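Local coordinates for lantibiotic dehydratase (Microbispora corallina, PDB 5EHK), which probably uses glutamyl-tRNA to glutamylate serines and threonines of the NAI-107 precursor peptide, then eliminates glutamate to leave dehydroamino acids, at residues Gln200-Arg205 with Ile209-Pro214; Tyr441-Ser446 with Ile573-Arg578; Leu981-Asp986 with Ala993-Ser998; Thr1055-Ala1060 with Ser1068-Leu1073. One frame throughout, in Å; residues are numbered along the deposited sequence.

Contact 1 of 4, residues Gln200-Arg205 with Ile209-Pro214; sequences QTLTVR and IVLDCP
The guanidinium of Arg205 lies with its edge, in plane, against two residues of the facing strand: Val210 CG1, 3.6 Å from Arg205 NH1, and the carboxylate of Asp212. Over one face sits Thr203 OG1 of its own strand, 3.6 Å above the guanidinium plane and displaced toward the rim. The ion pair itself is long, 3.9 Å from Arg205 NH1 to Asp212 OD2, with the two flat groups turned 45° against each other. A water links Arg205 NH2 and Asp212 OD2 by two weak bonds. Both charges have stronger partners elsewhere: Arg205 pairs with Asp430, and Asp212 OD1 with Arg829 of the second subunit. The Arg205 chain, extended from CG to NE, carries the charge over Val210 to reach this cluster.

Underneath runs an antiparallel beta hairpin. Thr203 and Val210 form its hydrogen-bonded pair: Thr203 N gives a nearly straight bond to Val210 O (2.8 Å, 174°), and Val210 N returns one to Thr203 O (2.8 Å). Val204 and Ile209 are the next, non-hydrogen-bonded pair, on the other side of the sheet. There Ile209 CG1 is anti to the backbone N (chi1 -166°), which brings CD1 within 3.8 Å of Val204 CG2. Leu202 CD2 rests on Leu211 CB at 3.7 Å.

Strand 208-212 is the middle of a three-stranded antiparallel sheet, bonded on its second side to strand 228-232. Helix 235-243 covers Leu202 and Ile209 through Leu241, while Gln200 and Thr201 lean on strand 591-595.

Contact 2 of 4, residues Tyr441-Ser446 with Ile573-Arg578; sequences YKWPPS and IPRSGR
Arg575 lays its side chain over one face of the Trp443 indole, packed tightly along its length. Arg575 CG sits most squarely, 3.7 Å from the centroid of the six-membered ring and 15° off the normal, a CH-pi contact over the face. The nitrogens come closer still, nearer the rim: Arg575 NE is 3.4 Å from Trp443 CE3, and Arg575 NH2 is 3.3 Å from Trp443 CB. The chain starts with CG anti to the backbone N (chi1 -161°), then bends at chi2 (48°) and chi3, folding the group back across the indole.

What weakens outward is the stacking. The cation-pi interaction is off-centre, with Arg575 CZ 4.5 Å from the centroid of the five-membered ring, and the guanidinium stands steeply to the ring instead of stacking on it. Its edge turns in plane to Ile573 O of its own segment. The looser side is the protein surface, where both partners remain partly exposed.

Two irregular pieces of chain meet here. One is the loop between strand 423-424 and helix 460-471, with a cis peptide between Trp443 and Pro444; the other leads from strand 566-572 to helix 577-580, where Ser576 is the N-cap and its OG makes a weak bond to Ala579 N. Asn647 holds the Trp443 backbone, its OD1 taking a bond from Trp443 N, and Trp443 NE1 bonds weakly to Ala643 O. Arg575 also packs on Gln644 of helix 641-644.

Contact 3 of 4, residues Leu981-Asp986 with Ala993-Ser998; sequences LQWAPD and AAAWMS
Ser998, which receives Leu981 from the facing segment, is pinned by its hydroxyl: OG donates to Ala994 O, four residues earlier, at 2.6 Å. The donor is tilted 27° from the carbonyl plane. With OG beside the backbone N, the hydroxyl folds back toward the preceding turn, and Ser998 N adds a weak bond to the same oxygen at 3.1 Å. Gln1105 NE2 bonds to OG as well, so this buried hydroxyl is tied to the C-terminal helix.

Across the contact the interactions are apolar. Leu981 CD1 reaches Ser998 CB at 4.0 Å. Trp983 has its CG anti to the backbone N (chi1 158°), sending the six-membered end of the indole toward the helix, where CH2 meets Ala995 CB at 4.1 Å. The same CH2 comes within 4.3 Å of Trp996 CE3. The two six-membered rings are 30° from parallel but slid apart, with centroids 5.8 Å from each other, so they scarcely overlap. Pro985 CD covers part of one Trp983 face from its own segment, and Trp996 NE1 is held by Gly966 O.

The arrangement closes the short two-stranded antiparallel unit, strands 975-976 and 982-983, against helix 992-997. Helix 1068-1085 packs on both tryptophans through Leu1071, Phe965 at the end of helix 950-965 meets Trp996 nearly at a right angle, and helix 1090-1109 lies against Leu981 and Met997.

Contact 4 of 4, residues Thr1055-Ala1060 with Ser1068-Leu1073; sequences TAYREA and STQLRL
Tyr1057 carries this contact, reaching across to three residues of the opposite helix. Its CG is anti to the backbone N (chi1 176°), which throws the phenol straight out from helix 1044-1059 so that the hydroxyl end arrives at the backbone of the partner. Leu1073 lies over one face of the ring: CD1 is 4.1 Å from the centroid and 26° off the normal, a CH-pi contact, with its nearest approach 3.8 Å to Tyr1057 CE1. The two side chains run past each other in opposite directions, and Leu1073, itself nearly fully extended, presents only that one methyl.

Gln1070 approaches differently. Its CG sits between the backbone N and the carbonyl carbon, after which the chain runs on extended. It crosses the phenol at about a right angle, CB at the hydroxyl end and OE1 in plane at the ring edge, 3.7 Å from Tyr1057 CE2. The amide is turned obliquely to the ring, and its OE1 accepts a bond from Ala969 N. Thr1069 CG2 touches Tyr1057 OH at 3.8 Å, near the ring plane.

The helix segments are nearly antiparallel, at 168°, and their axes stay 12.3 Å apart, a gap that the tyrosine bridges. Leu919 also packs on Tyr1057. Arg1058 NH1 hydrogen-bonds to Phe965 O and Pro967 O, at and just after the end of helix 950-965, while Gln1070 and Leu1071 of helix 1068-1085 rest on Trp996 of helix 992-997.

Along the chain the contacts come one after another, two in the N-terminal family region and two in the C-terminal one. Contacts 1 and 2 are 15 Å apart between centres and touch: Cys213, just past strand 208-212, packs against Trp443, Pro444 and Arg575. Both also meet Arg829 of the second subunit, so this corner faces the dimer partner. Contacts 3 and 4 have centres 14 Å apart; helix 1068-1085, part of contact 4, packs on contact 3 through Leu1071, against Trp983 and Trp996. Between the pairs no atoms come closer than about 25 Å, consistent with separate glutamylation and elimination regions, as in related lantibiotic dehydratases.

Contact 1 of 4, residues Gln200-Arg205 with Ile209-Pro214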
loop_
_atom_site.group_PDB
_atom_site.type_symbol
_atom_site.label_atom_id
_atom_site.label_comp_id
_atom_site.label_asym_id
_atom_site.label_seq_id
_atom_site.Cartn_x
_atom_site.Cartn_y
_atom_site.Cartn_z
ATOM N N GLN A 200 32.025 11.631 12.690
ATOM C CA GLN A 200 31.670 10.306 13.174
ATOM C C GLN A 200 30.892 9.468 12.139
ATOM O O GLN A 200 30.755 8.257 12.277
ATOM C CB GLN A 200 30.947 10.401 14.524
ATOM C CG GLN A 200 31.788 11.012 15.644
ATOM C CD GLN A 200 31.566 12.533 15.830
ATOM O OE1 GLN A 200 30.926 13.200 15.011
ATOM N NE2 GLN A 200 32.086 13.070 16.928
ATOM N N THR A 201 30.438 10.086 11.061
ATOM C CA THR A 201 29.621 9.330 10.127
ATOM C C THR A 201 30.270 9.091 8.771
ATOM O O THR A 201 29.576 8.754 7.801
ATOM C CB THR A 201 28.260 9.973 9.903
ATOM O OG1 THR A 201 28.454 11.211 9.236
ATOM C CG2 THR A 201 27.561 10.215 11.216
ATOM N N LEU A 202 31.585 9.274 8.690
ATOM C CA LEU A 202 32.310 8.926 7.473
ATOM C C LEU A 202 32.115 7.459 7.178
ATOM O O LEU A 202 32.169 6.624 8.067
ATOM C CB LEU A 202 33.809 9.204 7.636
ATOM C CG LEU A 202 34.137 10.682 7.789
ATOM C CD1 LEU A 202 35.627 10.923 7.977
ATOM C CD2 LEU A 202 33.587 11.445 6.587
ATOM N N THR A 203 31.907 7.137 5.918
ATOM C CA THR A 203 31.799 5.743 5.531
ATOM C C THR A 203 32.753 5.528 4.358
ATOM O O THR A 203 32.864 6.392 3.466
ATOM C CB THR A 203 30.329 5.308 5.217
ATOM O OG1 THR A 203 30.270 4.657 3.938
ATOM C CG2 THR A 203 29.350 6.509 5.252
ATOM N N VAL A 204 33.479 4.409 4.416
ATOM C CA VAL A 204 34.477 4.014 3.417
ATOM C C VAL A 204 33.898 3.249 2.230
ATOM O O VAL A 204 33.352 2.166 2.396
ATOM C CB VAL A 204 35.516 3.096 4.059
ATOM C CG1 VAL A 204 36.483 2.564 3.019
ATOM C CG2 VAL A 204 36.243 3.828 5.141
ATOM N N ARG A 205 34.039 3.782 1.025
ATOM C CA ARG A 205 33.566 3.059 -0.154
ATOM C C ARG A 205 34.685 2.888 -1.166
ATOM O O ARG A 205 35.077 3.843 -1.839
ATOM C CB ARG A 205 32.387 3.769 -0.794
ATOM C CG ARG A 205 31.128 3.622 0.002
ATOM C CD ARG A 205 29.961 4.366 -0.613
ATOM N NE ARG A 205 28.750 3.923 0.043
ATOM C CZ ARG A 205 28.052 4.674 0.890
ATOM N NH1 ARG A 205 28.430 5.922 1.148
ATOM N NH2 ARG A 205 26.956 4.186 1.462
ATOM N N ILE A 209 36.684 8.029 0.590
ATOM C CA ILE A 209 36.027 8.342 1.853
ATOM C C ILE A 209 34.756 9.184 1.557
ATOM O O ILE A 209 34.786 10.154 0.790
ATOM C CB ILE A 209 37.016 9.007 2.845
ATOM C CG1 ILE A 209 36.450 9.011 4.261
ATOM C CG2 ILE A 209 37.376 10.394 2.414
ATOM C CD1 ILE A 209 36.249 7.617 4.824
ATOM N N VAL A 210 33.626 8.772 2.121
ATOM C CA VAL A 210 32.365 9.441 1.832
ATOM C C VAL A 210 31.696 9.978 3.081
ATOM O O VAL A 210 31.597 9.275 4.087
ATOM C CB VAL A 210 31.392 8.520 1.055
ATOM C CG1 VAL A 210 30.032 9.159 0.898
ATOM C CG2 VAL A 210 31.959 8.192 -0.324
ATOM N N LEU A 211 31.286 11.243 3.016
ATOM C CA LEU A 211 30.438 11.857 4.033
ATOM C C LEU A 211 29.047 12.127 3.454
ATOM O O LEU A 211 28.877 13.012 2.626
ATOM C CB LEU A 211 31.051 13.166 4.546
ATOM C CG LEU A 211 30.252 13.978 5.588
ATOM C CD1 LEU A 211 30.089 13.158 6.842
ATOM C CD2 LEU A 211 30.930 15.303 5.938
ATOM N N ASP A 212 28.044 11.376 3.880
ATOM C CA ASP A 212 26.692 11.681 3.431
ATOM C C ASP A 212 26.192 12.892 4.235
ATOM O O ASP A 212 26.377 12.957 5.453
ATOM C CB ASP A 212 25.750 10.476 3.607
ATOM C CG ASP A 212 26.233 9.222 2.851
ATOM O OD1 ASP A 212 26.614 9.352 1.668
ATOM O OD2 ASP A 212 26.234 8.104 3.437
ATOM N N CYS A 213 25.579 13.853 3.543
ATOM C CA CYS A 213 25.017 15.054 4.173
ATOM C C CYS A 213 25.995 15.857 5.036
ATOM O O CYS A 213 25.960 15.795 6.269
ATOM C CB CYS A 213 23.819 14.667 5.031
ATOM S SG CYS A 213 22.636 13.698 4.122
ATOM N N PRO A 214 26.867 16.634 4.397
ATOM C CA PRO A 214 27.627 17.547 5.253
ATOM C C PRO A 214 26.730 18.716 5.681
ATOM O O PRO A 214 25.694 18.946 5.049
ATOM C CB PRO A 214 28.757 18.020 4.335
ATOM C CG PRO A 214 28.185 17.916 2.945
ATOM C CD PRO A 214 27.196 16.770 2.967
HETATM O O HOH W 1 26.186 5.039 4.739
#

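Contact 2 of 4, residues Tyr441-Ser446 with Ile573-Arg578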
loop_
_atom_site.group_PDB
_atom_site.type_symbol
_atom_site.label_atom_id
_atom_site.label_comp_id
_atom_site.label_asym_id
_atom_site.label_seq_id
_atom_site.Cartn_x
_atom_site.Cartn_y
_atom_site.Cartn_z
ATOM N N TYR A 441 13.556 8.415 6.168
ATOM C CA TYR A 441 14.672 9.174 6.708
ATOM C C TYR A 441 15.188 10.161 5.658
ATOM O O TYR A 441 15.350 9.815 4.492
ATOM C CB TYR A 441 15.780 8.250 7.215
ATOM C CG TYR A 441 15.586 7.719 8.638
ATOM C CD1 TYR A 441 16.630 7.748 9.551
ATOM C CD2 TYR A 441 14.370 7.168 9.057
ATOM C CE1 TYR A 441 16.480 7.264 10.833
ATOM C CE2 TYR A 441 14.216 6.675 10.344
ATOM C CZ TYR A 441 15.287 6.737 11.223
ATOM O OH TYR A 441 15.188 6.253 12.494
ATOM N N LYS A 442 15.403 11.404 6.063
ATOM C CA LYS A 442 15.661 12.474 5.123
ATOM C C LYS A 442 17.159 12.701 4.836
ATOM O O LYS A 442 17.507 13.305 3.811
ATOM C CB LYS A 442 14.967 13.774 5.596
ATOM C CG LYS A 442 13.394 13.702 5.619
ATOM C CD LYS A 442 12.702 14.937 6.275
ATOM C CE LYS A 442 11.977 15.878 5.298
ATOM N NZ LYS A 442 10.598 15.421 4.889
ATOM N N TRP A 443 18.051 12.206 5.699
ATOM C CA TRP A 443 19.455 12.668 5.650
ATOM C C TRP A 443 20.535 11.597 5.801
ATOM O O TRP A 443 21.034 11.373 6.904
ATOM C CB TRP A 443 19.682 13.788 6.692
ATOM C CG TRP A 443 18.698 14.920 6.517
ATOM C CD1 TRP A 443 17.567 15.176 7.277
ATOM C CD2 TRP A 443 18.714 15.919 5.487
ATOM N NE1 TRP A 443 16.906 16.284 6.780
ATOM C CE2 TRP A 443 17.590 16.755 5.687
ATOM C CE3 TRP A 443 19.576 16.198 4.424
ATOM C CZ2 TRP A 443 17.317 17.837 4.858
ATOM C CZ3 TRP A 443 19.304 17.276 3.613
ATOM C CH2 TRP A 443 18.184 18.078 3.831
ATOM N N PRO A 444 20.926 10.955 4.689
ATOM C CA PRO A 444 20.440 11.082 3.303
ATOM C C PRO A 444 19.110 10.409 3.077
ATOM O O PRO A 444 18.727 9.532 3.842
ATOM C CB PRO A 444 21.490 10.321 2.489
ATOM C CG PRO A 444 22.060 9.332 3.446
ATOM C CD PRO A 444 22.085 10.048 4.774
ATOM N N PRO A 445 18.393 10.828 2.037
ATOM C CA PRO A 445 17.084 10.211 1.840
ATOM C C PRO A 445 17.166 8.710 1.579
ATOM O O PRO A 445 17.967 8.210 0.806
ATOM C CB PRO A 445 16.463 11.001 0.672
ATOM C CG PRO A 445 17.456 11.964 0.234
ATOM C CD PRO A 445 18.599 12.013 1.191
ATOM N N SER A 446 16.315 7.997 2.287
ATOM C CA SER A 446 16.201 6.566 2.186
ATOM C C SER A 446 15.586 6.189 0.853
ATOM O O SER A 446 14.744 6.905 0.323
ATOM C CB SER A 446 15.313 6.072 3.330
ATOM O OG SER A 446 14.900 4.733 3.146
ATOM N N ILE A 573 24.281 18.125 14.955
ATOM C CA ILE A 573 24.097 19.419 14.325
ATOM C C ILE A 573 22.815 19.433 13.497
ATOM O O ILE A 573 22.620 18.600 12.627
ATOM C CB ILE A 573 25.316 19.839 13.474
ATOM C CG1 ILE A 573 25.120 21.272 12.972
ATOM C CG2 ILE A 573 25.536 18.871 12.321
ATOM C CD1 ILE A 573 25.066 22.306 14.088
ATOM N N PRO A 574 21.899 20.351 13.807
ATOM C CA PRO A 574 20.663 20.293 13.015
ATOM C C PRO A 574 20.869 20.812 11.592
ATOM O O PRO A 574 21.818 21.553 11.346
ATOM C CB PRO A 574 19.703 21.193 13.805
ATOM C CG PRO A 574 20.274 21.235 15.220
ATOM C CD PRO A 574 21.758 21.181 15.021
ATOM N N ARG A 575 19.984 20.424 10.677
ATOM C CA ARG A 575 20.142 20.705 9.249
ATOM C C ARG A 575 19.859 22.172 8.949
ATOM O O ARG A 575 20.457 22.753 8.052
ATOM C CB ARG A 575 19.229 19.798 8.419
ATOM C CG ARG A 575 19.603 19.661 6.941
ATOM C CD ARG A 575 21.101 19.370 6.745
ATOM N NE ARG A 575 21.415 17.943 6.671
ATOM C CZ ARG A 575 21.915 17.204 7.669
ATOM N NH1 ARG A 575 22.181 17.730 8.872
ATOM N NH2 ARG A 575 22.139 15.916 7.449
ATOM N N SER A 576 18.944 22.767 9.704
ATOM C CA SER A 576 18.620 24.177 9.537
ATOM C C SER A 576 19.138 25.032 10.702
ATOM O O SER A 576 19.223 24.569 11.851
ATOM C CB SER A 576 17.112 24.363 9.365
ATOM O OG SER A 576 16.464 24.581 10.601
ATOM N N GLY A 577 19.489 26.277 10.387
ATOM C CA GLY A 577 20.036 27.219 11.351
ATOM C C GLY A 577 19.019 27.660 12.394
ATOM O O GLY A 577 19.386 28.144 13.468
ATOM N N ARG A 578 17.734 27.532 12.070
ATOM C CA ARG A 578 16.691 27.819 13.049
ATOM C C ARG A 578 16.731 26.798 14.193
ATOM O O ARG A 578 16.771 27.159 15.366
ATOM C CB ARG A 578 15.311 27.738 12.398
ATOM C CG ARG A 578 14.170 28.095 13.347
ATOM C CD ARG A 578 13.094 28.910 12.636
ATOM N NE ARG A 578 12.430 28.139 11.577
ATOM C CZ ARG A 578 11.864 28.664 10.490
ATOM N NH1 ARG A 578 11.896 29.978 10.284
ATOM N NH2 ARG A 578 11.274 27.870 9.599
#

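Contact 3 of 4, residues Leu981-Asp986 with Ala993-Ser998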
loop_
_atom_site.group_PDB
_atom_site.type_symbol
_atom_site.label_atom_id
_atom_site.label_comp_id
_atom_site.label_asym_id
_atom_site.label_seq_id
_atom_site.Cartn_x
_atom_site.Cartn_y
_atom_site.Cartn_z
ATOM N N LEU A 981 5.196 -25.696 26.140
ATOM C CA LEU A 981 5.681 -27.049 26.407
ATOM C C LEU A 981 7.027 -26.936 27.104
ATOM O O LEU A 981 7.829 -26.052 26.801
ATOM C CB LEU A 981 5.812 -27.858 25.109
ATOM C CG LEU A 981 5.721 -29.392 25.099
ATOM C CD1 LEU A 981 5.515 -29.902 23.675
ATOM C CD2 LEU A 981 6.948 -30.065 25.725
ATOM N N GLN A 982 7.270 -27.819 28.059
ATOM C CA GLN A 982 8.547 -27.826 28.733
ATOM C C GLN A 982 9.428 -28.830 28.023
ATOM O O GLN A 982 9.526 -29.993 28.423
ATOM C CB GLN A 982 8.352 -28.199 30.205
ATOM C CG GLN A 982 7.577 -27.141 30.987
ATOM C CD GLN A 982 8.186 -25.760 30.840
ATOM O OE1 GLN A 982 9.397 -25.580 30.987
ATOM N NE2 GLN A 982 7.348 -24.778 30.529
ATOM N N TRP A 983 10.035 -28.371 26.934
ATOM C CA TRP A 983 10.858 -29.232 26.108
ATOM C C TRP A 983 11.982 -29.822 26.941
ATOM O O TRP A 983 12.745 -29.095 27.572
ATOM C CB TRP A 983 11.416 -28.461 24.916
ATOM C CG TRP A 983 12.653 -29.082 24.341
ATOM C CD1 TRP A 983 13.948 -28.707 24.580
ATOM C CD2 TRP A 983 12.719 -30.191 23.448
ATOM N NE1 TRP A 983 14.814 -29.510 23.882
ATOM C CE2 TRP A 983 14.088 -30.430 23.177
ATOM C CE3 TRP A 983 11.760 -31.001 22.848
ATOM C CZ2 TRP A 983 14.516 -31.444 22.333
ATOM C CZ3 TRP A 983 12.186 -32.002 22.018
ATOM C CH2 TRP A 983 13.552 -32.220 21.763
ATOM N N ALA A 984 12.059 -31.146 26.946
ATOM C CA ALA A 984 13.033 -31.867 27.747
ATOM C C ALA A 984 13.309 -33.235 27.128
ATOM O O ALA A 984 12.403 -34.068 27.039
ATOM C CB ALA A 984 12.526 -32.022 29.170
ATOM N N PRO A 985 14.561 -33.464 26.690
ATOM C CA PRO A 985 15.006 -34.734 26.110
ATOM C C PRO A 985 14.558 -35.985 26.861
ATOM O O PRO A 985 14.118 -36.921 26.199
ATOM C CB PRO A 985 16.528 -34.611 26.154
ATOM C CG PRO A 985 16.775 -33.164 25.955
ATOM C CD PRO A 985 15.595 -32.421 26.562
ATOM N N ASP A 986 14.613 -35.984 28.194
ATOM C CA ASP A 986 14.310 -37.188 28.985
ATOM C C ASP A 986 12.831 -37.611 28.921
ATOM O O ASP A 986 12.483 -38.751 29.237
ATOM C CB ASP A 986 14.749 -37.019 30.445
ATOM C CG ASP A 986 15.751 -35.883 30.639
ATOM O OD1 ASP A 986 15.496 -34.764 30.124
ATOM O OD2 ASP A 986 16.789 -36.108 31.316
ATOM N N ALA A 993 11.451 -39.053 17.017
ATOM C CA ALA A 993 10.396 -38.468 16.210
ATOM C C ALA A 993 9.555 -37.540 17.057
ATOM O O ALA A 993 9.417 -36.357 16.756
ATOM C CB ALA A 993 9.524 -39.563 15.607
ATOM N N ALA A 994 9.004 -38.075 18.138
ATOM C CA ALA A 994 8.191 -37.267 19.043
ATOM C C ALA A 994 9.030 -36.137 19.644
ATOM O O ALA A 994 8.528 -35.030 19.850
ATOM C CB ALA A 994 7.532 -38.121 20.116
ATOM N N ALA A 995 10.294 -36.436 19.935
ATOM C CA ALA A 995 11.237 -35.439 20.451
ATOM C C ALA A 995 11.192 -34.205 19.583
ATOM O O ALA A 995 10.671 -33.171 19.982
ATOM C CB ALA A 995 12.653 -35.999 20.479
ATOM N N TRP A 996 11.697 -34.340 18.363
ATOM C CA TRP A 996 11.774 -33.211 17.441
ATOM C C TRP A 996 10.415 -32.633 17.011
ATOM O O TRP A 996 10.246 -31.415 16.986
ATOM C CB TRP A 996 12.621 -33.590 16.235
ATOM C CG TRP A 996 13.992 -33.996 16.624
ATOM C CD1 TRP A 996 14.576 -35.220 16.437
ATOM C CD2 TRP A 996 14.969 -33.178 17.267
ATOM N NE1 TRP A 996 15.856 -35.210 16.934
ATOM C CE2 TRP A 996 16.120 -33.968 17.450
ATOM C CE3 TRP A 996 14.981 -31.856 17.708
ATOM C CZ2 TRP A 996 17.268 -33.477 18.052
ATOM C CZ3 TRP A 996 16.116 -31.375 18.306
ATOM C CH2 TRP A 996 17.247 -32.180 18.471
ATOM N N MET A 997 9.440 -33.484 16.716
ATOM C CA MET A 997 8.134 -32.973 16.327
ATOM C C MET A 997 7.491 -32.134 17.440
ATOM O O MET A 997 6.580 -31.355 17.182
ATOM C CB MET A 997 7.188 -34.108 15.913
ATOM C CG MET A 997 7.571 -34.812 14.625
ATOM S SD MET A 997 7.885 -33.691 13.244
ATOM C CE MET A 997 6.340 -32.792 13.102
ATOM N N SER A 998 7.967 -32.266 18.674
ATOM C CA SER A 998 7.362 -31.504 19.763
ATOM C C SER A 998 7.838 -30.057 19.789
ATOM O O SER A 998 7.165 -29.188 20.368
ATOM C CB SER A 998 7.551 -32.184 21.124
ATOM O OG SER A 998 6.903 -33.444 21.159
#

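Contact 4 of 4, residues Thr1055-Ala1060 with Ser1068-Leu1073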
loop_
_atom_site.group_PDB
_atom_site.type_symbol
_atom_site.label_atom_id
_atom_site.label_comp_id
_atom_site.label_asym_id
_atom_site.label_seq_id
_atom_site.Cartn_x
_atom_site.Cartn_y
_atom_site.Cartn_z
ATOM N N THR A 1055 24.234 -37.663 13.912
ATOM C CA THR A 1055 25.386 -38.266 14.569
ATOM C C THR A 1055 26.568 -37.310 14.738
ATOM O O THR A 1055 26.992 -37.069 15.867
ATOM C CB THR A 1055 25.841 -39.552 13.872
ATOM O OG1 THR A 1055 24.970 -40.615 14.261
ATOM C CG2 THR A 1055 27.275 -39.915 14.288
ATOM N N ALA A 1056 27.100 -36.773 13.638
ATOM C CA ALA A 1056 28.240 -35.857 13.726
ATOM C C ALA A 1056 27.858 -34.649 14.557
ATOM O O ALA A 1056 28.706 -33.995 15.171
ATOM C CB ALA A 1056 28.714 -35.424 12.354
ATOM N N TYR A 1057 26.564 -34.362 14.589
ATOM C CA TYR A 1057 26.102 -33.250 15.380
ATOM C C TYR A 1057 26.192 -33.498 16.879
ATOM O O TYR A 1057 26.592 -32.616 17.637
ATOM C CB TYR A 1057 24.679 -32.875 15.029
ATOM C CG TYR A 1057 24.233 -31.781 15.942
ATOM C CD1 TYR A 1057 24.738 -30.496 15.802
ATOM C CD2 TYR A 1057 23.345 -32.035 16.965
ATOM C CE1 TYR A 1057 24.359 -29.502 16.646
ATOM C CE2 TYR A 1057 22.956 -31.049 17.811
ATOM C CZ TYR A 1057 23.463 -29.785 17.652
ATOM O OH TYR A 1057 23.065 -28.790 18.510
ATOM N N ARG A 1058 25.814 -34.695 17.306
ATOM C CA ARG A 1058 25.923 -35.046 18.713
ATOM C C ARG A 1058 27.394 -35.188 19.096
ATOM O O ARG A 1058 27.769 -34.873 20.202
ATOM C CB ARG A 1058 25.140 -36.324 19.030
ATOM C CG ARG A 1058 23.658 -36.094 19.297
ATOM C CD ARG A 1058 22.920 -37.414 19.534
ATOM N NE ARG A 1058 23.265 -38.412 18.527
ATOM C CZ ARG A 1058 22.571 -38.633 17.416
ATOM N NH1 ARG A 1058 21.468 -37.928 17.166
ATOM N NH2 ARG A 1058 22.992 -39.561 16.557
ATOM N N GLU A 1059 28.222 -35.647 18.165
ATOM C CA GLU A 1059 29.661 -35.772 18.394
ATOM C C GLU A 1059 30.362 -34.443 18.730
ATOM O O GLU A 1059 31.364 -34.420 19.445
ATOM C CB GLU A 1059 30.335 -36.407 17.178
ATOM C CG GLU A 1059 31.007 -37.728 17.469
ATOM C CD GLU A 1059 30.269 -38.911 16.868
ATOM O OE1 GLU A 1059 29.146 -39.221 17.338
ATOM O OE2 GLU A 1059 30.821 -39.532 15.924
ATOM N N ALA A 1060 29.808 -33.343 18.231
ATOM C CA ALA A 1060 30.437 -32.026 18.291
ATOM C C ALA A 1060 29.746 -31.172 19.355
ATOM O O ALA A 1060 30.154 -30.033 19.634
ATOM C CB ALA A 1060 30.375 -31.347 16.933
ATOM N N SER A 1068 19.518 -23.872 22.330
ATOM C CA SER A 1068 18.775 -23.402 21.161
ATOM C C SER A 1068 19.323 -23.860 19.811
ATOM O O SER A 1068 18.560 -23.973 18.859
ATOM C CB SER A 1068 18.707 -21.869 21.164
ATOM O OG SER A 1068 17.835 -21.395 22.170
ATOM N N THR A 1069 20.624 -24.132 19.728
ATOM C CA THR A 1069 21.231 -24.529 18.464
ATOM C C THR A 1069 20.541 -25.750 17.845
ATOM O O THR A 1069 20.069 -25.676 16.705
ATOM C CB THR A 1069 22.741 -24.788 18.607
ATOM O OG1 THR A 1069 23.398 -23.583 19.013
ATOM C CG2 THR A 1069 23.334 -25.242 17.293
ATOM N N GLN A 1070 20.428 -26.843 18.603
ATOM C CA GLN A 1070 19.835 -28.059 18.050
ATOM C C GLN A 1070 18.340 -27.904 17.725
ATOM O O GLN A 1070 17.879 -28.441 16.718
ATOM C CB GLN A 1070 20.101 -29.304 18.907
ATOM C CG GLN A 1070 19.305 -29.437 20.192
ATOM C CD GLN A 1070 19.732 -30.658 20.998
ATOM O OE1 GLN A 1070 20.436 -31.519 20.486
ATOM N NE2 GLN A 1070 19.267 -30.761 22.242
ATOM N N LEU A 1071 17.590 -27.177 18.558
ATOM C CA LEU A 1071 16.172 -26.923 18.266
ATOM C C LEU A 1071 15.930 -26.121 16.992
ATOM O O LEU A 1071 14.944 -26.328 16.293
ATOM C CB LEU A 1071 15.459 -26.225 19.425
ATOM C CG LEU A 1071 14.373 -26.984 20.194
ATOM C CD1 LEU A 1071 14.484 -28.476 20.039
ATOM C CD2 LEU A 1071 14.378 -26.605 21.658
ATOM N N ARG A 1072 16.812 -25.177 16.716
ATOM C CA ARG A 1072 16.706 -24.378 15.516
ATOM C C ARG A 1072 17.162 -25.173 14.286
ATOM O O ARG A 1072 16.581 -25.052 13.212
ATOM C CB ARG A 1072 17.501 -23.078 15.670
ATOM C CG ARG A 1072 17.887 -22.412 14.347
ATOM C CD ARG A 1072 18.623 -21.111 14.619
ATOM N NE ARG A 1072 18.550 -20.169 13.504
ATOM C CZ ARG A 1072 17.502 -19.388 13.243
ATOM N NH1 ARG A 1072 16.411 -19.440 14.004
ATOM N NH2 ARG A 1072 17.545 -18.557 12.211
ATOM N N LEU A 1073 18.201 -25.985 14.452
ATOM C CA LEU A 1073 18.745 -26.776 13.349
ATOM C C LEU A 1073 17.702 -27.716 12.776
ATOM O O LEU A 1073 17.361 -27.630 11.589
ATOM C CB LEU A 1073 19.932 -27.605 13.839
ATOM C CG LEU A 1073 20.894 -28.286 12.869
ATOM C CD1 LEU A 1073 22.098 -28.757 13.668
ATOM C CD2 LEU A 1073 20.291 -29.457 12.128
#